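PDB 4EWC: putative nucleoprotein from Infectious salmon anemia virus, which encapsidates the negative-strand viral RNA, protecting it from nucleases and forming the ribonucleoprotein that serves as template for transcription and replication. Local coordinates for residues Leu158-Phe162 against Ile180-Leu184; Met171-Gly177 against Pro393-Met399; Tyr145-Phe150 against Pro238-Arg244; Cys389-Pro393 against Ala419-Cys423. All coordinates share one frame; numbering follows the deposited sequence.

Counted from the N terminus, helix 142-162 opens two contacts. Its early residues 145-150 are met by 238-244, so interaction 3 closes a loop of 87 intervening residues, and within that loop interaction 1 closes a short one, 158-162 meeting 180-184 after only 17. Interaction 2 starts between the segments of interaction 1, at 171-177, and reaches 393-399; it therefore crosses interactions 1, 3 and 4. Interaction 4 joins 389-393 to 419-423, follows interactions 1 and 3 in series, and shares P393 with interaction 2. Packing links them further: M398 touches L158 and I180, L397 touches P392 and I422, and L147 touches C389, tying helix 142-162 to the C-terminal family region.

Interaction 1. Residues Leu158-Phe162 against Ile180-Leu184; sequences LTTFF and IMRIL. Unlike the reference sequence in segment 180-184: M181 (reference Ile).
A chi1 of -71° turns the F162 ring away from its own carbonyl carbon; CG1 of I180 is likewise anti to its carbonyl carbon, which places it over the face of that ring. The outcome is a CH-pi contact: I180 CG1 stands 4.0 Å from the centroid of the F162 ring and only 5° off the ring normal. CD1 of F161 lies over the opposite face, which leaves the ring sandwiched. At its rim, F162 CE2 meets I180 CG2 at 3.8 Å, while I183 CG2 approaches F162 CZ obliquely at 3.7 Å. One turn back, L158 spreads its two methyls: CD2 meets L184 CD2 at 3.5 Å, and CD1 lies 4.2 Å from SE of M181, a selenomethionine whose bent chain curls its end back to the contact. The short axes run 91° to each other and 12.2 Å apart at closest approach, a separation bridged by side chains alone. M398 of helix 394-402 packs on both L158 and I180. Every contact here joins carbon or selenium, so burial of apolar surface holds the helices together; the apolar residues of 144-166, a predicted membrane span, here include L158 and F162, buried in the core of a folded protein.

Interaction 2. Residues Met171-Gly177 against Pro393-Met399; sequences MSIWQNG and PISSLMM
S395 is the polar link between 171-177 and 393-399: its side chain fits as a knob among M171, W174, N176 and G177, and G177, lacking a side chain, lets the backbones approach to 4.5 Å between its CA and S395 CA. The hydroxyl OG donates to M171 O at 2.9 Å, approaching from 38° above the carbonyl plane, and accepts a weak bond from G177 N at 3.2 Å, where the N-H...O angle is 124°. That amide also makes a weak bond to I173 O. Water 1 serves the backbone of S395, accepting from its N at 2.9 Å and donating to W174 O at 3.2 Å. The neighbouring polar side chains are satisfied by groups beyond the two segments: S172 OG bonds to G169 O, while N176 uses ND2 for E170 O and OD1 for T214 N. Apolar contacts surround this centre. The selenomethionine methyls M171 CE and M398 CE meet at 3.7 Å, S172 CB rests 3.6 Å from M399 SE, and P393 CB sits at the edge of the W174 indole. One buried hydroxyl and one water therefore engage M171 O, W174 O and S395 N, and weakly G177 N, near the starts of two helices.

Interaction 3. Residues Tyr145-Phe150 against Pro238-Arg244; sequences YNLSLF and PKRSDYR
P238 presses its ring against F150 and L149, P238 CG lying 3.5 Å from F150 CA and 3.9 Å from L149 CG. P238, K239 and R240 belong to a probable nuclear localization signal. K239 then starts a turn closed by D242: K239 N donates to D242 OD2 at 2.8 Å, and D242 N bonds to K239 O. D242 CB packs on L149 CD2 at 3.6 Å, and its carbonyl O lies at the edge of the Y145 ring. Y243 sets OH at the edge of the F150 ring, 3.7 Å from CD2, and takes N146 OD1 at its own ring edge. The same amide grips the R244 backbone, R244 N donating in plane to an OD1 lone pair at 2.9 Å and ND2 returning to R244 O at 3.0 Å. The extended R244 side chain lays its guanidinium flat on Y145, planes 16° apart, a cation-pi stack with CZ 3.7 Å from the ring centroid. The loop after helix 226-236 is thereby clasped to helix 142-162, while F150 and Y243 also pack on helix 253-269.

Interaction 4. Residues Cys389-Pro393 against Ala419-Cys423; sequences CFIPP and ACKIC
The pyrrolidine ring of P392 is wrapped on several sides: A419 CB and A419 O lie over one face, I422 CG2 meets the CG end near the ring's mean plane, and L397 CD1 of helix 394-402 comes in obliquely from the other side. This is an extended, proline-rich loop leading into helix 394-402 and packed on helix 417-425, in the alpha-helical orthomyxovirus nucleoprotein fold. P392 and P393 both have polyproline II-like backbone angles, and P393 occupies the N-cap position, so the chain stays stretched until the helix begins. The closest CA pair, P392 and A419, is 4.7 Å apart, close enough for the small A419 methyl to settle on the chain: its CB lies 3.6 Å from P392 CD and 3.4 Å from F390 O. I422 CG2 adds a contact of 3.6 Å to P392 CG. Water 2 supplies the polar link, donating to F390 O and accepting from A419 N at 3.0 Å, an amide in the first turn of helix 417-425. M449 of helix 438-449 packs on A419 and C423 as well. The thiol of C423 touches both prolines, its SG standing 4.0 Å from P392 CB and 3.8 Å from P393 CD.

Interaction 1. Residues Leu158-Phe162 against Ile180-Leu184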
loop_
_atom_site.group_PDB
_atom_site.type_symbol
_atom_site.label_atom_id
_atom_site.label_comp_id
_atom_site.label_asym_id
_atom_site.label_seq_id
_atom_site.Cartn_x
_atom_site.Cartn_y
_atom_site.Cartn_z
ATOM N N LEU A 158 -23.257 -27.890 -16.893
ATOM C CA LEU A 158 -23.833 -26.578 -16.679
ATOM C C LEU A 158 -23.886 -25.801 -17.992
ATOM O O LEU A 158 -24.832 -25.065 -18.232
ATOM C CB LEU A 158 -23.035 -25.773 -15.634
ATOM C CG LEU A 158 -23.005 -26.274 -14.204
ATOM C CD1 LEU A 158 -22.021 -25.427 -13.403
ATOM C CD2 LEU A 158 -24.407 -26.247 -13.585
ATOM N N THR A 159 -22.864 -25.967 -18.833
ATOM C CA THR A 159 -22.868 -25.280 -20.099
ATOM C C THR A 159 -24.089 -25.726 -20.901
ATOM O O THR A 159 -24.839 -24.895 -21.432
ATOM C CB THR A 159 -21.601 -25.516 -20.930
ATOM O OG1 THR A 159 -20.533 -24.725 -20.409
ATOM C CG2 THR A 159 -21.852 -25.110 -22.403
ATOM N N THR A 160 -24.302 -27.039 -20.933
ATOM C CA THR A 160 -25.393 -27.652 -21.676
ATOM C C THR A 160 -26.788 -27.292 -21.162
ATOM O O THR A 160 -27.689 -26.922 -21.936
ATOM C CB THR A 160 -25.213 -29.173 -21.719
ATOM O OG1 THR A 160 -24.176 -29.491 -22.659
ATOM C CG2 THR A 160 -26.504 -29.879 -22.103
ATOM N N PHE A 161 -26.967 -27.396 -19.857
ATOM C CA PHE A 161 -28.234 -27.027 -19.244
ATOM C C PHE A 161 -28.607 -25.592 -19.577
ATOM O O PHE A 161 -29.727 -25.328 -20.017
ATOM C CB PHE A 161 -28.192 -27.225 -17.733
ATOM C CG PHE A 161 -29.529 -27.053 -17.070
ATOM C CD1 PHE A 161 -30.018 -25.783 -16.779
ATOM C CD2 PHE A 161 -30.305 -28.151 -16.730
ATOM C CE1 PHE A 161 -31.244 -25.621 -16.166
ATOM C CE2 PHE A 161 -31.534 -27.986 -16.118
ATOM C CZ PHE A 161 -32.001 -26.719 -15.839
ATOM N N PHE A 162 -27.672 -24.667 -19.401
ATOM C CA PHE A 162 -28.016 -23.250 -19.551
ATOM C C PHE A 162 -28.077 -22.732 -20.982
ATOM O O PHE A 162 -28.425 -21.584 -21.211
ATOM C CB PHE A 162 -27.157 -22.377 -18.623
ATOM C CG PHE A 162 -27.528 -22.537 -17.180
ATOM C CD1 PHE A 162 -28.507 -21.735 -16.616
ATOM C CD2 PHE A 162 -26.945 -23.535 -16.398
ATOM C CE1 PHE A 162 -28.868 -21.898 -15.284
ATOM C CE2 PHE A 162 -27.312 -23.714 -15.077
ATOM C CZ PHE A 162 -28.268 -22.893 -14.519
ATOM N N ILE A 180 -25.218 -18.588 -12.072
ATOM C CA ILE A 180 -25.329 -20.019 -12.343
ATOM C C ILE A 180 -24.938 -20.870 -11.115
ATOM O O ILE A 180 -25.665 -21.784 -10.724
ATOM C CB ILE A 180 -24.530 -20.387 -13.627
ATOM C CG1 ILE A 180 -25.316 -19.909 -14.861
ATOM C CG2 ILE A 180 -24.245 -21.869 -13.722
ATOM C CD1 ILE A 180 -24.507 -19.830 -16.151
HETATM N N MSE A 181 -23.814 -20.552 -10.481
HETATM C CA MSE A 181 -23.425 -21.268 -9.268
HETATM C C MSE A 181 -24.427 -21.082 -8.113
HETATM O O MSE A 181 -24.657 -22.003 -7.330
HETATM C CB MSE A 181 -22.031 -20.845 -8.785
HETATM C CG MSE A 181 -20.879 -21.298 -9.614
HETATM SE SE MSE A 181 -20.889 -23.233 -10.013
HETATM C CE MSE A 181 -21.099 -24.039 -8.265
ATOM N N ARG A 182 -24.988 -19.886 -7.994
ATOM C CA ARG A 182 -25.897 -19.591 -6.896
ATOM C C ARG A 182 -27.166 -20.392 -7.073
ATOM O O ARG A 182 -27.704 -20.948 -6.113
ATOM C CB ARG A 182 -26.214 -18.094 -6.825
ATOM C CG ARG A 182 -25.136 -17.264 -6.170
ATOM C CD ARG A 182 -25.488 -15.780 -6.218
ATOM N NE ARG A 182 -24.327 -14.923 -5.946
ATOM C CZ ARG A 182 -23.916 -14.568 -4.724
ATOM N NH1 ARG A 182 -24.570 -14.992 -3.645
ATOM N NH2 ARG A 182 -22.850 -13.782 -4.577
ATOM N N ILE A 183 -27.640 -20.450 -8.311
ATOM C CA ILE A 183 -28.828 -21.228 -8.619
ATOM C C ILE A 183 -28.536 -22.723 -8.491
ATOM O O ILE A 183 -29.375 -23.505 -8.032
ATOM C CB ILE A 183 -29.413 -20.858 -9.997
ATOM C CG1 ILE A 183 -30.837 -21.373 -10.128
ATOM C CG2 ILE A 183 -28.562 -21.359 -11.126
ATOM C CD1 ILE A 183 -31.777 -20.692 -9.178
ATOM N N LEU A 184 -27.327 -23.110 -8.872
ATOM C CA LEU A 184 -26.915 -24.497 -8.746
ATOM C C LEU A 184 -26.934 -24.907 -7.287
ATOM O O LEU A 184 -27.531 -25.917 -6.933
ATOM C CB LEU A 184 -25.522 -24.697 -9.323
ATOM C CG LEU A 184 -24.881 -26.076 -9.139
ATOM C CD1 LEU A 184 -25.869 -27.215 -9.330
ATOM C CD2 LEU A 184 -23.744 -26.221 -10.116
#

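Interaction 2. Residues Met171-Gly177 against Pro393-Met399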
loop_
_atom_site.group_PDB
_atom_site.type_symbol
_atom_site.label_atom_id
_atom_site.label_comp_id
_atom_site.label_asym_id
_atom_site.label_seq_id
_atom_site.Cartn_x
_atom_site.Cartn_y
_atom_site.Cartn_z
HETATM N N MSE A 171 -23.532 -16.262 -21.268
HETATM C CA MSE A 171 -22.730 -17.080 -20.384
HETATM C C MSE A 171 -21.296 -16.555 -20.242
HETATM O O MSE A 171 -20.576 -16.950 -19.334
HETATM C CB MSE A 171 -22.747 -18.543 -20.816
HETATM C CG MSE A 171 -23.893 -19.325 -20.209
HETATM SE SE MSE A 171 -24.299 -21.149 -20.961
HETATM C CE MSE A 171 -22.478 -21.899 -20.923
ATOM N N SER A 172 -20.872 -15.667 -21.132
ATOM C CA SER A 172 -19.530 -15.090 -21.023
ATOM C C SER A 172 -19.520 -13.847 -20.110
ATOM O O SER A 172 -18.467 -13.269 -19.818
ATOM C CB SER A 172 -18.939 -14.771 -22.415
ATOM O OG SER A 172 -19.673 -13.761 -23.072
ATOM N N ILE A 173 -20.701 -13.455 -19.652
ATOM C CA ILE A 173 -20.819 -12.315 -18.764
ATOM C C ILE A 173 -20.651 -12.726 -17.306
ATOM O O ILE A 173 -21.373 -13.593 -16.794
ATOM C CB ILE A 173 -22.152 -11.592 -18.954
ATOM C CG1 ILE A 173 -22.232 -11.052 -20.377
ATOM C CG2 ILE A 173 -22.296 -10.453 -17.942
ATOM C CD1 ILE A 173 -23.633 -10.642 -20.820
ATOM N N TRP A 174 -19.691 -12.076 -16.656
ATOM C CA TRP A 174 -19.301 -12.364 -15.276
ATOM C C TRP A 174 -20.465 -12.602 -14.316
ATOM O O TRP A 174 -20.553 -13.660 -13.690
ATOM C CB TRP A 174 -18.418 -11.241 -14.746
ATOM C CG TRP A 174 -17.991 -11.508 -13.393
ATOM C CD1 TRP A 174 -17.016 -12.363 -13.007
ATOM C CD2 TRP A 174 -18.544 -10.947 -12.197
ATOM N NE1 TRP A 174 -16.910 -12.370 -11.638
ATOM C CE2 TRP A 174 -17.839 -11.508 -11.117
ATOM C CE3 TRP A 174 -19.561 -10.020 -11.938
ATOM C CZ2 TRP A 174 -18.113 -11.166 -9.788
ATOM C CZ3 TRP A 174 -19.833 -9.699 -10.630
ATOM C CH2 TRP A 174 -19.103 -10.268 -9.568
ATOM N N GLN A 175 -21.359 -11.621 -14.232
ATOM C CA GLN A 175 -22.541 -11.716 -13.380
ATOM C C GLN A 175 -23.270 -13.025 -13.572
ATOM O O GLN A 175 -23.841 -13.556 -12.621
ATOM C CB GLN A 175 -23.533 -10.569 -13.647
ATOM C CG GLN A 175 -23.175 -9.230 -13.050
ATOM C CD GLN A 175 -22.238 -8.449 -13.941
ATOM O OE1 GLN A 175 -21.667 -8.994 -14.895
ATOM N NE2 GLN A 175 -22.081 -7.159 -13.648
ATOM N N ASN A 176 -23.257 -13.539 -14.804
ATOM C CA ASN A 176 -24.037 -14.730 -15.120
ATOM C C ASN A 176 -23.415 -16.048 -14.590
ATOM O O ASN A 176 -24.131 -16.935 -14.094
ATOM C CB ASN A 176 -24.373 -14.778 -16.607
ATOM C CG ASN A 176 -25.292 -13.618 -17.054
ATOM O OD1 ASN A 176 -26.196 -13.207 -16.338
ATOM N ND2 ASN A 176 -25.045 -13.099 -18.255
ATOM N N GLY A 177 -22.091 -16.175 -14.683
ATOM C CA GLY A 177 -21.406 -17.256 -14.008
ATOM C C GLY A 177 -21.730 -17.331 -12.514
ATOM O O GLY A 177 -22.066 -18.395 -11.993
ATOM N N PRO A 393 -12.577 -16.862 -12.496
ATOM C CA PRO A 393 -14.016 -16.578 -12.568
ATOM C C PRO A 393 -14.809 -17.704 -13.235
ATOM O O PRO A 393 -14.348 -18.328 -14.206
ATOM C CB PRO A 393 -14.082 -15.329 -13.449
ATOM C CG PRO A 393 -12.807 -14.620 -13.123
ATOM C CD PRO A 393 -11.763 -15.682 -12.795
ATOM N N ILE A 394 -16.006 -17.932 -12.706
ATOM C CA ILE A 394 -16.900 -18.988 -13.146
ATOM C C ILE A 394 -17.089 -19.002 -14.657
ATOM O O ILE A 394 -16.816 -20.004 -15.314
ATOM C CB ILE A 394 -18.266 -18.880 -12.417
ATOM C CG1 ILE A 394 -18.067 -19.113 -10.925
ATOM C CG2 ILE A 394 -19.265 -19.881 -12.974
ATOM C CD1 ILE A 394 -17.401 -20.455 -10.614
ATOM N N SER A 395 -17.540 -17.874 -15.194
ATOM C CA SER A 395 -17.734 -17.721 -16.642
ATOM C C SER A 395 -16.488 -18.070 -17.427
ATOM O O SER A 395 -16.552 -18.839 -18.393
ATOM C CB SER A 395 -18.198 -16.310 -16.995
ATOM O OG SER A 395 -19.567 -16.156 -16.692
ATOM N N SER A 396 -15.359 -17.511 -17.001
ATOM C CA SER A 396 -14.070 -17.813 -17.619
ATOM C C SER A 396 -13.870 -19.317 -17.669
ATOM O O SER A 396 -13.493 -19.877 -18.691
ATOM C CB SER A 396 -12.935 -17.152 -16.842
ATOM O OG SER A 396 -12.979 -15.737 -16.986
ATOM N N LEU A 397 -14.157 -19.963 -16.547
ATOM C CA LEU A 397 -13.978 -21.402 -16.402
ATOM C C LEU A 397 -14.891 -22.179 -17.377
ATOM O O LEU A 397 -14.437 -23.092 -18.059
ATOM C CB LEU A 397 -14.236 -21.793 -14.949
ATOM C CG LEU A 397 -13.743 -23.100 -14.322
ATOM C CD1 LEU A 397 -12.387 -23.512 -14.843
ATOM C CD2 LEU A 397 -13.689 -22.959 -12.801
HETATM N N MSE A 398 -16.149 -21.769 -17.475
HETATM C CA MSE A 398 -17.078 -22.390 -18.398
HETATM C C MSE A 398 -16.629 -22.204 -19.823
HETATM O O MSE A 398 -16.668 -23.171 -20.607
HETATM C CB MSE A 398 -18.458 -21.786 -18.183
HETATM C CG MSE A 398 -19.145 -22.448 -16.994
HETATM SE SE MSE A 398 -20.727 -21.412 -16.459
HETATM C CE MSE A 398 -22.108 -22.556 -17.258
HETATM N N MSE A 399 -16.206 -20.998 -20.184
HETATM C CA MSE A 399 -15.717 -20.719 -21.541
HETATM C C MSE A 399 -14.510 -21.589 -21.891
HETATM O O MSE A 399 -14.427 -22.151 -22.973
HETATM C CB MSE A 399 -15.308 -19.245 -21.689
HETATM C CG MSE A 399 -16.434 -18.286 -21.932
HETATM SE SE MSE A 399 -15.755 -16.426 -22.041
HETATM C CE MSE A 399 -14.464 -16.667 -23.504
HETATM O O HOH W 1 -18.032 -15.559 -13.556
#

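Interaction 3. Residues Tyr145-Phe150 against Pro238-Arg244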
loop_
_atom_site.group_PDB
_atom_site.type_symbol
_atom_site.label_atom_id
_atom_site.label_comp_id
_atom_site.label_asym_id
_atom_site.label_seq_id
_atom_site.Cartn_x
_atom_site.Cartn_y
_atom_site.Cartn_z
ATOM N N TYR A 145 -7.099 -33.150 -7.152
ATOM C CA TYR A 145 -7.491 -33.976 -8.293
ATOM C C TYR A 145 -9.007 -34.153 -8.349
ATOM O O TYR A 145 -9.606 -34.166 -9.426
ATOM C CB TYR A 145 -6.788 -35.344 -8.250
ATOM C CG TYR A 145 -7.266 -36.281 -9.332
ATOM C CD1 TYR A 145 -6.720 -36.234 -10.616
ATOM C CD2 TYR A 145 -8.278 -37.207 -9.082
ATOM C CE1 TYR A 145 -7.159 -37.094 -11.619
ATOM C CE2 TYR A 145 -8.730 -38.063 -10.082
ATOM C CZ TYR A 145 -8.163 -38.005 -11.347
ATOM O OH TYR A 145 -8.608 -38.841 -12.342
ATOM N N ASN A 146 -9.617 -34.292 -7.174
ATOM C CA ASN A 146 -11.060 -34.474 -7.067
ATOM C C ASN A 146 -11.822 -33.236 -7.488
ATOM O O ASN A 146 -12.833 -33.320 -8.182
ATOM C CB ASN A 146 -11.449 -34.877 -5.643
ATOM C CG ASN A 146 -11.051 -36.301 -5.325
ATOM O OD1 ASN A 146 -10.749 -37.086 -6.229
ATOM N ND2 ASN A 146 -11.054 -36.647 -4.047
ATOM N N LEU A 147 -11.312 -32.087 -7.061
ATOM C CA LEU A 147 -11.902 -30.817 -7.420
ATOM C C LEU A 147 -11.779 -30.573 -8.924
ATOM O O LEU A 147 -12.738 -30.128 -9.536
ATOM C CB LEU A 147 -11.303 -29.664 -6.603
ATOM C CG LEU A 147 -11.828 -28.264 -6.970
ATOM C CD1 LEU A 147 -13.310 -28.098 -6.655
ATOM C CD2 LEU A 147 -11.001 -27.194 -6.285
ATOM N N SER A 148 -10.629 -30.877 -9.525
ATOM C CA SER A 148 -10.492 -30.727 -10.980
ATOM C C SER A 148 -11.380 -31.692 -11.742
ATOM O O SER A 148 -11.891 -31.362 -12.819
ATOM C CB SER A 148 -9.047 -30.897 -11.448
ATOM O OG SER A 148 -8.251 -29.802 -11.052
ATOM N N LEU A 149 -11.547 -32.890 -11.199
ATOM C CA LEU A 149 -12.401 -33.883 -11.833
ATOM C C LEU A 149 -13.842 -33.396 -11.778
ATOM O O LEU A 149 -14.544 -33.356 -12.797
ATOM C CB LEU A 149 -12.266 -35.237 -11.136
ATOM C CG LEU A 149 -13.118 -36.343 -11.740
ATOM C CD1 LEU A 149 -12.886 -36.360 -13.239
ATOM C CD2 LEU A 149 -12.812 -37.698 -11.146
ATOM N N PHE A 150 -14.260 -33.020 -10.572
ATOM C CA PHE A 150 -15.567 -32.435 -10.330
ATOM C C PHE A 150 -15.855 -31.314 -11.309
ATOM O O PHE A 150 -16.895 -31.318 -11.962
ATOM C CB PHE A 150 -15.669 -31.920 -8.888
ATOM C CG PHE A 150 -17.018 -31.347 -8.537
ATOM C CD1 PHE A 150 -17.381 -30.069 -8.941
ATOM C CD2 PHE A 150 -17.912 -32.082 -7.787
ATOM C CE1 PHE A 150 -18.618 -29.560 -8.625
ATOM C CE2 PHE A 150 -19.145 -31.583 -7.460
ATOM C CZ PHE A 150 -19.502 -30.323 -7.877
ATOM N N PRO A 238 -18.912 -36.440 -10.756
ATOM C CA PRO A 238 -18.122 -37.677 -10.714
ATOM C C PRO A 238 -18.728 -38.703 -9.756
ATOM O O PRO A 238 -19.435 -38.321 -8.805
ATOM C CB PRO A 238 -16.747 -37.214 -10.204
ATOM C CG PRO A 238 -16.724 -35.736 -10.415
ATOM C CD PRO A 238 -18.143 -35.287 -10.245
ATOM N N LYS A 239 -18.482 -39.985 -10.037
ATOM C CA LYS A 239 -18.961 -41.066 -9.187
ATOM C C LYS A 239 -17.938 -41.316 -8.090
ATOM O O LYS A 239 -16.807 -40.847 -8.171
ATOM C CB LYS A 239 -19.158 -42.341 -9.999
ATOM C CG LYS A 239 -20.189 -42.262 -11.132
ATOM C CD LYS A 239 -21.613 -42.153 -10.597
ATOM C CE LYS A 239 -22.252 -40.832 -11.039
ATOM N NZ LYS A 239 -23.711 -40.725 -10.738
ATOM N N ARG A 240 -18.340 -42.059 -7.069
ATOM C CA ARG A 240 -17.442 -42.428 -5.985
ATOM C C ARG A 240 -16.143 -43.064 -6.474
ATOM O O ARG A 240 -15.071 -42.851 -5.878
ATOM C CB ARG A 240 -18.152 -43.352 -4.985
ATOM C CG ARG A 240 -17.226 -44.213 -4.120
ATOM C CD ARG A 240 -16.926 -43.573 -2.779
ATOM N NE ARG A 240 -15.856 -44.285 -2.051
ATOM C CZ ARG A 240 -16.018 -44.943 -0.900
ATOM N NH1 ARG A 240 -17.207 -44.991 -0.297
ATOM N NH2 ARG A 240 -14.982 -45.535 -0.340
ATOM N N SER A 241 -16.227 -43.834 -7.561
ATOM C CA SER A 241 -15.049 -44.547 -8.059
ATOM C C SER A 241 -14.151 -43.626 -8.850
ATOM O O SER A 241 -12.955 -43.880 -8.981
ATOM C CB SER A 241 -15.435 -45.786 -8.892
ATOM O OG SER A 241 -16.184 -45.429 -10.028
ATOM N N ASP A 242 -14.731 -42.553 -9.368
ATOM C CA ASP A 242 -13.972 -41.590 -10.156
ATOM C C ASP A 242 -12.938 -40.846 -9.298
ATOM O O ASP A 242 -11.835 -40.556 -9.766
ATOM C CB ASP A 242 -14.928 -40.607 -10.846
ATOM C CG ASP A 242 -15.743 -41.268 -11.943
ATOM O OD1 ASP A 242 -15.205 -42.197 -12.590
ATOM O OD2 ASP A 242 -16.914 -40.867 -12.162
ATOM N N TYR A 243 -13.302 -40.566 -8.044
ATOM C CA TYR A 243 -12.442 -39.827 -7.121
ATOM C C TYR A 243 -11.268 -40.650 -6.556
ATOM O O TYR A 243 -11.363 -41.865 -6.397
ATOM C CB TYR A 243 -13.256 -39.325 -5.931
ATOM C CG TYR A 243 -14.362 -38.357 -6.242
ATOM C CD1 TYR A 243 -14.086 -37.127 -6.822
ATOM C CD2 TYR A 243 -15.682 -38.645 -5.898
ATOM C CE1 TYR A 243 -15.102 -36.219 -7.096
ATOM C CE2 TYR A 243 -16.707 -37.738 -6.151
ATOM C CZ TYR A 243 -16.412 -36.529 -6.752
ATOM O OH TYR A 243 -17.412 -35.628 -7.014
ATOM N N ARG A 244 -10.177 -39.962 -6.234
ATOM C CA ARG A 244 -9.113 -40.529 -5.422
ATOM C C ARG A 244 -9.429 -40.333 -3.946
ATOM O O ARG A 244 -9.624 -39.202 -3.481
ATOM C CB ARG A 244 -7.765 -39.895 -5.747
ATOM C CG ARG A 244 -7.349 -40.069 -7.188
ATOM C CD ARG A 244 -5.952 -39.547 -7.381
ATOM N NE ARG A 244 -5.614 -39.452 -8.796
ATOM C CZ ARG A 244 -4.568 -38.786 -9.263
ATOM N NH1 ARG A 244 -3.753 -38.147 -8.436
ATOM N NH2 ARG A 244 -4.344 -38.751 -10.557
#

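Interaction 4. Residues Cys389-Pro393 against Ala419-Cys423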
loop_
_atom_site.group_PDB
_atom_site.type_symbol
_atom_site.label_atom_id
_atom_site.label_comp_id
_atom_site.label_asym_id
_atom_site.label_seq_id
_atom_site.Cartn_x
_atom_site.Cartn_y
_atom_site.Cartn_z
ATOM N N CYS A 389 -9.876 -22.979 -2.318
ATOM C CA CYS A 389 -9.275 -23.178 -3.649
ATOM C C CYS A 389 -9.051 -21.878 -4.415
ATOM O O CYS A 389 -9.657 -20.838 -4.135
ATOM C CB CYS A 389 -10.102 -24.132 -4.504
ATOM S SG CYS A 389 -11.611 -23.435 -5.121
ATOM N N PHE A 390 -8.172 -21.962 -5.402
ATOM C CA PHE A 390 -7.863 -20.830 -6.256
ATOM C C PHE A 390 -8.384 -21.090 -7.674
ATOM O O PHE A 390 -7.735 -21.773 -8.482
ATOM C CB PHE A 390 -6.362 -20.554 -6.236
ATOM C CG PHE A 390 -5.833 -20.289 -4.861
ATOM C CD1 PHE A 390 -6.193 -19.128 -4.174
ATOM C CD2 PHE A 390 -5.017 -21.213 -4.217
ATOM C CE1 PHE A 390 -5.726 -18.888 -2.888
ATOM C CE2 PHE A 390 -4.551 -20.973 -2.933
ATOM C CZ PHE A 390 -4.907 -19.812 -2.274
ATOM N N ILE A 391 -9.576 -20.583 -7.974
ATOM C CA ILE A 391 -10.133 -20.797 -9.297
ATOM C C ILE A 391 -10.383 -19.483 -9.991
ATOM O O ILE A 391 -10.655 -18.474 -9.336
ATOM C CB ILE A 391 -11.448 -21.627 -9.286
ATOM C CG1 ILE A 391 -12.519 -20.948 -8.420
ATOM C CG2 ILE A 391 -11.167 -23.081 -8.927
ATOM C CD1 ILE A 391 -13.889 -21.631 -8.484
ATOM N N PRO A 392 -10.305 -19.491 -11.334
ATOM C CA PRO A 392 -10.652 -18.315 -12.154
ATOM C C PRO A 392 -12.134 -18.016 -12.022
ATOM O O PRO A 392 -12.865 -18.838 -11.468
ATOM C CB PRO A 392 -10.358 -18.806 -13.579
ATOM C CG PRO A 392 -10.567 -20.304 -13.508
ATOM C CD PRO A 392 -10.010 -20.674 -12.176
ATOM N N PRO A 393 -12.577 -16.862 -12.496
ATOM C CA PRO A 393 -14.016 -16.578 -12.568
ATOM C C PRO A 393 -14.809 -17.704 -13.235
ATOM O O PRO A 393 -14.348 -18.328 -14.206
ATOM C CB PRO A 393 -14.082 -15.329 -13.449
ATOM C CG PRO A 393 -12.807 -14.620 -13.123
ATOM C CD PRO A 393 -11.763 -15.682 -12.795
ATOM N N ALA A 419 -5.314 -21.166 -12.239
ATOM C CA ALA A 419 -6.366 -20.143 -12.309
ATOM C C ALA A 419 -5.934 -18.967 -13.179
ATOM O O ALA A 419 -6.717 -18.492 -13.982
ATOM C CB ALA A 419 -6.787 -19.675 -10.933
ATOM N N CYS A 420 -4.694 -18.504 -13.041
ATOM C CA CYS A 420 -4.254 -17.397 -13.886
ATOM C C CYS A 420 -4.134 -17.800 -15.382
ATOM O O CYS A 420 -4.432 -16.996 -16.274
ATOM C CB CYS A 420 -2.972 -16.754 -13.367
ATOM S SG CYS A 420 -3.103 -16.001 -11.695
ATOM N N LYS A 421 -3.722 -19.036 -15.649
ATOM C CA LYS A 421 -3.637 -19.536 -17.016
ATOM C C LYS A 421 -4.980 -19.507 -17.695
ATOM O O LYS A 421 -5.075 -19.169 -18.874
ATOM C CB LYS A 421 -3.114 -20.957 -17.057
ATOM C CG LYS A 421 -1.610 -21.070 -16.940
ATOM C CD LYS A 421 -1.216 -22.529 -16.904
ATOM C CE LYS A 421 0.227 -22.728 -16.473
ATOM N NZ LYS A 421 0.515 -24.188 -16.359
ATOM N N ILE A 422 -6.027 -19.863 -16.960
ATOM C CA ILE A 422 -7.373 -19.802 -17.523
ATOM C C ILE A 422 -7.797 -18.348 -17.720
ATOM O O ILE A 422 -8.396 -17.997 -18.746
ATOM C CB ILE A 422 -8.384 -20.562 -16.654
ATOM C CG1 ILE A 422 -8.138 -22.059 -16.783
ATOM C CG2 ILE A 422 -9.828 -20.223 -17.054
ATOM C CD1 ILE A 422 -8.940 -22.876 -15.829
ATOM N N CYS A 423 -7.455 -17.509 -16.740
ATOM C CA CYS A 423 -7.743 -16.079 -16.802
ATOM C C CYS A 423 -7.176 -15.434 -18.049
ATOM O O CYS A 423 -7.901 -14.764 -18.780
ATOM C CB CYS A 423 -7.184 -15.349 -15.579
ATOM S SG CYS A 423 -8.141 -15.532 -14.044
HETATM O O HOH W 2 -5.296 -22.035 -9.338
#